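Long-range contact in staphylococcus aureus CymR (Staphylococcus aureus, PDB 3T8T), which probably acts as an Rrf2-type transcriptional regulator, binding DNA through a winged helix-turn-helix domain and captured here in its oxidized form: residues G50-A55 / G80-L85. Residues are numbered along the deposited sequence; the frame is centred on the assembly and turned at random.
Sequences GPLRNA and GDIIRL
L85 reaches from helix 79-87 toward residues 50-55 and sets both of its methyls against the CB of A55. This is an apolar contact within the winged helix-turn-helix domain of an Rrf2-type regulator, joining the second helix of the helix-turn-helix, with A55 beyond it, to the helix that follows the two-stranded wing. CD1 of L85 lies 3.5 Å from A55 CB and CD2 of L85 lies 3.7 Å from the same carbon, so the fork of the leucine straddles the alanine methyl. With CG anti to the carbonyl carbon (chi1 -76°), the L85 side chain extends toward A55. The axes of segments 50-54 and 80-85 come no nearer than 10.2 Å, with their directions 120° apart. Deeper in, L52 contributes a single branch: its CD2 is 4.2 Å from L85 CD1 and, more loosely, 4.5 Å from I82 CG2. The ring of P51 brings its CB to 4.0 Å from the carbonyl oxygen of L85, a van der Waals approach.

Helix 8-21 supports the inner side, where M17 touches both L52 and I82, while L57 packs on both L52 and L85. Just before L85, R84 makes a salt bridge with D81 one turn earlier and another, through NH1, with D119 of helix 101-119, tying the helix to that neighbour. The guanidinium of R84 lays one face over the G80 carbonyl oxygen, and its NH2 donates a hydrogen bond of 3.1 Å to D81 OD1 from above the carboxylate plane.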
# COMPACT_ATOMS: atom_id res chain seq x y z
N GLY A 50 18.94 4.98 15.93
CA GLY A 50 20.16 5.29 15.20
C GLY A 50 19.94 6.19 13.99
O GLY A 50 20.54 7.27 13.90
N PRO A 51 19.07 5.76 13.06
CA PRO A 51 18.84 6.56 11.86
C PRO A 51 18.16 7.89 12.17
O PRO A 51 18.48 8.88 11.52
CB PRO A 51 17.92 5.66 11.02
CG PRO A 51 18.26 4.27 11.48
CD PRO A 51 18.47 4.42 12.96
N LEU A 52 17.26 7.92 13.15
CA LEU A 52 16.58 9.16 13.52
C LEU A 52 17.58 10.18 14.09
O LEU A 52 17.50 11.37 13.82
CB LEU A 52 15.47 8.89 14.53
CG LEU A 52 14.30 8.07 13.96
CD1 LEU A 52 13.40 7.58 15.06
CD2 LEU A 52 13.51 8.90 12.95
N ARG A 53 18.51 9.68 14.88
CA ARG A 53 19.52 10.53 15.48
C ARG A 53 20.46 11.05 14.40
O ARG A 53 20.81 12.23 14.37
CB ARG A 53 20.28 9.75 16.56
CG ARG A 53 21.29 10.55 17.34
CD ARG A 53 21.88 9.70 18.47
NE ARG A 53 22.54 8.50 17.96
CZ ARG A 53 22.47 7.30 18.53
NH1 ARG A 53 21.78 7.14 19.65
NH2 ARG A 53 23.11 6.27 17.99
N ASN A 54 20.86 10.16 13.50
CA ASN A 54 21.77 10.52 12.41
C ASN A 54 21.18 11.54 11.46
O ASN A 54 21.90 12.33 10.85
CB ASN A 54 22.19 9.28 11.63
CG ASN A 54 23.16 8.42 12.40
OD1 ASN A 54 23.79 8.89 13.34
ND2 ASN A 54 23.28 7.16 12.00
N ALA A 55 19.85 11.53 11.33
CA ALA A 55 19.15 12.46 10.46
C ALA A 55 18.93 13.81 11.16
O ALA A 55 18.45 14.75 10.55
CB ALA A 55 17.82 11.87 10.01
N GLY A 80 6.03 10.86 6.39
CA GLY A 80 6.80 10.38 5.25
C GLY A 80 8.30 10.46 5.48
O GLY A 80 9.04 9.54 5.12
N ASP A 81 8.74 11.56 6.08
CA ASP A 81 10.15 11.75 6.42
C ASP A 81 10.61 10.58 7.28
O ASP A 81 11.64 9.96 7.01
CB ASP A 81 10.35 13.07 7.20
CG ASP A 81 10.17 14.32 6.34
OD1 ASP A 81 10.41 14.25 5.11
OD2 ASP A 81 9.78 15.37 6.90
N ILE A 82 9.83 10.28 8.31
CA ILE A 82 10.17 9.23 9.27
C ILE A 82 10.22 7.85 8.62
O ILE A 82 11.16 7.10 8.80
CB ILE A 82 9.21 9.28 10.49
CG1 ILE A 82 9.46 10.57 11.28
CG2 ILE A 82 9.40 8.06 11.37
CD1 ILE A 82 8.29 11.06 12.10
N ILE A 83 9.19 7.53 7.85
CA ILE A 83 9.15 6.23 7.19
C ILE A 83 10.32 6.05 6.23
O ILE A 83 10.97 5.00 6.22
CB ILE A 83 7.86 6.05 6.40
CG1 ILE A 83 6.65 6.13 7.34
CG2 ILE A 83 7.89 4.74 5.65
CD1 ILE A 83 6.71 5.17 8.49
N ARG A 84 10.60 7.08 5.44
CA ARG A 84 11.71 7.04 4.50
C ARG A 84 13.04 6.73 5.18
O ARG A 84 13.82 5.93 4.69
CB ARG A 84 11.79 8.33 3.69
CG ARG A 84 10.79 8.37 2.53
CD ARG A 84 10.97 9.59 1.62
NE ARG A 84 10.59 10.85 2.25
CZ ARG A 84 9.34 11.31 2.29
NH1 ARG A 84 8.36 10.62 1.75
NH2 ARG A 84 9.08 12.47 2.89
N LEU A 85 13.28 7.36 6.33
CA LEU A 85 14.55 7.18 7.05
C LEU A 85 14.72 5.76 7.55
O LEU A 85 15.83 5.23 7.61
CB LEU A 85 14.61 8.14 8.22
CG LEU A 85 14.90 9.60 7.92
CD1 LEU A 85 14.69 10.43 9.17
CD2 LEU A 85 16.33 9.74 7.40